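Local coordinates for phosphoprotein (Spring viremia of carp virus, PDB 7C5Z), which probably serves as the polymerase cofactor and nucleoprotein chaperone in viral RNA replication, this chain being its central domain, which forms a dimer, at residues 27-33 / 76-82. Numbering follows the deposited sequence.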
ATOM      1  N   GLY A  27       5.869  -8.206  20.434  1.00 28.15           N
ATOM      2  CA  GLY A  27       7.040  -7.824  19.673  1.00 28.91           C
ATOM      3  C   GLY A  27       6.825  -6.810  18.571  1.00 25.35           C
ATOM      4  O   GLY A  27       7.772  -6.534  17.818  1.00 24.11           O
ATOM      5  N   GLY A  28       5.630  -6.241  18.441  1.00 25.09           N
ATOM      6  CA  GLY A  28       5.484  -5.215  17.422  1.00 20.75           C
ATOM      7  C   GLY A  28       4.151  -4.499  17.481  1.00 20.25           C
ATOM      8  O   GLY A  28       3.312  -4.739  18.355  1.00 21.63           O
ATOM      9  N   THR A  29       3.988  -3.594  16.528  1.00 19.68           N
ATOM     10  CA  THR A  29       2.753  -2.858  16.318  1.00 17.24           C
ATOM     11  C   THR A  29       1.976  -3.512  15.187  1.00 19.18           C
ATOM     12  O   THR A  29       2.539  -3.793  14.121  1.00 19.80           O
ATOM     13  CB  THR A  29       3.069  -1.398  15.974  1.00 19.16           C
ATOM     14  OG1 THR A  29       3.867  -0.826  17.030  1.00 21.03           O
ATOM     15  CG2 THR A  29       1.807  -0.591  15.828  1.00 20.94           C
ATOM     16  N   TYR A  30       0.692  -3.739  15.415  1.00 17.53           N
ATOM     17  CA  TYR A  30      -0.191  -4.266  14.385  1.00 16.53           C
ATOM     18  C   TYR A  30      -1.067  -3.141  13.859  1.00 18.93           C
ATOM     19  O   TYR A  30      -1.694  -2.416  14.647  1.00 19.78           O
ATOM     20  CB  TYR A  30      -1.066  -5.390  14.932  1.00 20.63           C
ATOM     21  CG  TYR A  30      -0.328  -6.676  15.246  1.00 19.02           C
ATOM     22  CD1 TYR A  30       0.384  -6.826  16.432  1.00 22.51           C
ATOM     23  CD2 TYR A  30      -0.373  -7.740  14.359  1.00 20.72           C
ATOM     24  CE1 TYR A  30       1.049  -8.015  16.713  1.00 24.98           C
ATOM     25  CE2 TYR A  30       0.273  -8.926  14.638  1.00 20.86           C
ATOM     26  CZ  TYR A  30       0.981  -9.050  15.803  1.00 23.65           C
ATOM     27  OH  TYR A  30       1.613 -10.254  16.034  1.00 25.49           O
ATOM     28  N   VAL A  31      -1.111  -3.004  12.535  1.00 16.90           N
ATOM     29  CA  VAL A  31      -1.880  -1.965  11.855  1.00 15.85           C
ATOM     30  C   VAL A  31      -2.942  -2.674  11.031  1.00 19.22           C
ATOM     31  O   VAL A  31      -2.613  -3.324  10.030  1.00 20.32           O
ATOM     32  CB  VAL A  31      -0.977  -1.112  10.960  1.00 17.44           C
ATOM     33  CG1 VAL A  31      -1.772  -0.012  10.268  1.00 23.20           C
ATOM     34  CG2 VAL A  31       0.194  -0.558  11.790  1.00 19.97           C
ATOM     35  N   ARG A  32      -4.203  -2.558  11.437  1.00 16.79           N
ATOM     36  CA  ARG A  32      -5.289  -3.279  10.791  1.00 17.39           C
ATOM     37  C   ARG A  32      -6.162  -2.327   9.987  1.00 19.25           C
ATOM     38  O   ARG A  32      -6.641  -1.313  10.515  1.00 19.48           O
ATOM     39  CB  ARG A  32      -6.152  -4.028  11.800  1.00 16.84           C
ATOM     40  CG  ARG A  32      -7.194  -4.907  11.108  1.00 20.89           C
ATOM     41  CD  ARG A  32      -7.920  -5.817  12.098  1.00 23.97           C
ATOM     42  NE  ARG A  32      -7.059  -6.886  12.608  1.00 23.61           N
ATOM     43  CZ  ARG A  32      -7.521  -8.010  13.147  1.00 23.95           C
ATOM     44  NH1 ARG A  32      -8.827  -8.220  13.225  1.00 26.89           N
ATOM     45  NH2 ARG A  32      -6.668  -8.927  13.592  1.00 24.49           N
ATOM     46  N   TYR A  33      -6.371  -2.662   8.718  1.00 16.70           N
ATOM     47  CA  TYR A  33      -7.255  -1.934   7.804  1.00 16.05           C
ATOM     48  C   TYR A  33      -8.564  -2.711   7.710  1.00 18.89           C
ATOM     49  O   TYR A  33      -8.649  -3.719   7.005  1.00 19.05           O
ATOM     50  CB  TYR A  33      -6.594  -1.772   6.432  1.00 18.46           C
ATOM     51  CG  TYR A  33      -5.447  -0.784   6.502  1.00 18.94           C
ATOM     52  CD1 TYR A  33      -5.688   0.582   6.414  1.00 17.97           C
ATOM     53  CD2 TYR A  33      -4.147  -1.217   6.771  1.00 18.83           C
ATOM     54  CE1 TYR A  33      -4.656   1.495   6.536  1.00 20.92           C
ATOM     55  CE2 TYR A  33      -3.103  -0.303   6.892  1.00 19.73           C
ATOM     56  CZ  TYR A  33      -3.375   1.038   6.774  1.00 21.20           C
ATOM     57  OH  TYR A  33      -2.357   1.949   6.901  1.00 19.98           O
ATOM     58  N   LEU A  76      -7.105  -6.288   6.170  1.00 17.80           N
ATOM     59  CA  LEU A  76      -5.692  -6.579   5.950  1.00 19.21           C
ATOM     60  C   LEU A  76      -4.917  -6.038   7.139  1.00 21.54           C
ATOM     61  O   LEU A  76      -5.250  -4.974   7.667  1.00 21.15           O
ATOM     62  CB  LEU A  76      -5.163  -5.940   4.650  1.00 18.51           C
ATOM     63  CG  LEU A  76      -5.805  -6.467   3.354  1.00 18.48           C
ATOM     64  CD1 LEU A  76      -5.553  -5.533   2.168  1.00 23.23           C
ATOM     65  CD2 LEU A  76      -5.319  -7.892   3.064  1.00 19.84           C
ATOM     66  N   GLU A  77      -3.889  -6.756   7.571  1.00 17.14           N
ATOM     67  CA  GLU A  77      -3.168  -6.371   8.778  1.00 17.44           C
ATOM     68  C   GLU A  77      -1.667  -6.400   8.537  1.00 21.78           C
ATOM     69  O   GLU A  77      -1.137  -7.386   8.019  1.00 19.78           O
ATOM     70  CB  GLU A  77      -3.540  -7.299   9.929  1.00 20.07           C
ATOM     71  CG  GLU A  77      -2.882  -6.963  11.233  1.00 23.04           C
ATOM     72  CD  GLU A  77      -3.402  -7.842  12.340  1.00 27.71           C
ATOM     73  OE1 GLU A  77      -4.280  -7.381  13.088  1.00 29.26           O
ATOM     74  OE2 GLU A  77      -2.946  -9.006  12.447  1.00 30.19           O
ATOM     75  N   VAL A  78      -0.979  -5.322   8.907  1.00 17.75           N
ATOM     76  CA  VAL A  78       0.471  -5.220   8.758  1.00 17.43           C
ATOM     77  C   VAL A  78       1.111  -5.309  10.140  1.00 20.00           C
ATOM     78  O   VAL A  78       0.629  -4.681  11.090  1.00 20.36           O
ATOM     79  CB  VAL A  78       0.872  -3.923   8.043  1.00 19.40           C
ATOM     80  CG1 VAL A  78       2.388  -3.787   7.960  1.00 22.66           C
ATOM     81  CG2 VAL A  78       0.279  -3.900   6.634  1.00 21.44           C
ATOM     82  N   PHE A  79       2.178  -6.108  10.258  1.00 17.35           N
ATOM     83  CA  PHE A  79       2.949  -6.223  11.493  1.00 16.36           C
ATOM     84  C   PHE A  79       4.259  -5.454  11.358  1.00 16.73           C
ATOM     85  O   PHE A  79       5.044  -5.696  10.432  1.00 18.15           O
ATOM     86  CB  PHE A  79       3.216  -7.691  11.839  1.00 17.15           C
ATOM     87  CG  PHE A  79       4.132  -7.881  13.000  1.00 20.59           C
ATOM     88  CD1 PHE A  79       3.688  -7.656  14.295  1.00 21.20           C
ATOM     89  CD2 PHE A  79       5.447  -8.284  12.800  1.00 22.44           C
ATOM     90  CE1 PHE A  79       4.534  -7.841  15.377  1.00 23.69           C
ATOM     91  CE2 PHE A  79       6.305  -8.464  13.888  1.00 24.47           C
ATOM     92  CZ  PHE A  79       5.855  -8.247  15.157  1.00 22.57           C
ATOM     93  N   LEU A  80       4.483  -4.526  12.280  1.00 16.71           N
ATOM     94  CA  LEU A  80       5.695  -3.714  12.309  1.00 17.38           C
ATOM     95  C   LEU A  80       6.500  -4.075  13.553  1.00 19.60           C
ATOM     96  O   LEU A  80       6.148  -3.649  14.661  1.00 18.66           O
ATOM     97  CB  LEU A  80       5.333  -2.224  12.321  1.00 17.02           C
ATOM     98  CG  LEU A  80       4.372  -1.700  11.243  1.00 17.40           C
ATOM     99  CD1 LEU A  80       4.103  -0.223  11.487  1.00 19.47           C
ATOM    100  CD2 LEU A  80       4.970  -1.896   9.885  1.00 19.90           C
ATOM    101  N   PRO A  81       7.577  -4.849  13.441  1.00 18.08           N
ATOM    102  CA  PRO A  81       8.307  -5.262  14.650  1.00 19.48           C
ATOM    103  C   PRO A  81       8.962  -4.085  15.361  1.00 21.01           C
ATOM    104  O   PRO A  81       9.409  -3.119  14.735  1.00 19.96           O
ATOM    105  CB  PRO A  81       9.360  -6.248  14.120  1.00 21.87           C
ATOM    106  CG  PRO A  81       9.464  -5.985  12.648  1.00 23.81           C
ATOM    107  CD  PRO A  81       8.149  -5.394  12.196  1.00 20.80           C
ATOM    108  N   HIS A  82       9.019  -4.183  16.702  1.00 22.23           N
ATOM    109  CA  HIS A  82       9.678  -3.133  17.474  1.00 23.72           C
ATOM    110  C   HIS A  82      11.174  -3.095  17.184  1.00 23.47           C
ATOM    111  O   HIS A  82      11.773  -2.017  17.125  1.00 26.06           O
ATOM    112  CB  HIS A  82       9.476  -3.331  18.979  1.00 22.53           C
ATOM    113  CG  HIS A  82       8.046  -3.284  19.436  1.00 21.86           C
ATOM    114  ND1 HIS A  82       7.144  -2.333  19.002  1.00 23.53           N
ATOM    115  CD2 HIS A  82       7.381  -4.049  20.333  1.00 24.47           C
ATOM    116  CE1 HIS A  82       5.979  -2.534  19.593  1.00 23.82           C
ATOM    117  NE2 HIS A  82       6.097  -3.566  20.409  1.00 25.67           N
TER
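The two middle strands of the domain's antiparallel sheet, 28-33 and 76-81, pair through Thr-29 with Leu-80, Val-31 with Val-78 and Tyr-33 with Leu-76, each joined by two backbone hydrogen bonds. One more, from His-82 N to Gly-27 O (2.9 Å), extends the pairing past the strand ends. On one face, Arg-32 and Glu-77 form a salt bridge, side-on: Arg-32 NE and NH2 both donate to Glu-77 OE1, each at 2.9 Å, from above the carboxylate plane though within the guanidinium plane. The bend at chi3 (-71°) turns the guanidinium to this oxygen. Glu-77 OE2 lies 3.4 Å from Tyr-30 CD2, and over one face of that ring sits Phe-79 CD1, 3.4 Å from Tyr-30 CZ, the two rings inclined at 54°. Gly-28, lacking a side chain, lets Phe-79 CE1 approach its CA (3.5 Å) while that CA also lies over the centre of the His-82 ring, a CH-pi contact. The other face is mainly apolar: branched Val-31 and Leu-80 offer it methyls, CG2 touching CD1 (3.9 Å). Tyr-33 OH hydrogen-bonds to OG of Ser-53 of the second subunit. This is a central antiparallel strand pair with one face covered by helix 41-62 and the dimer partner.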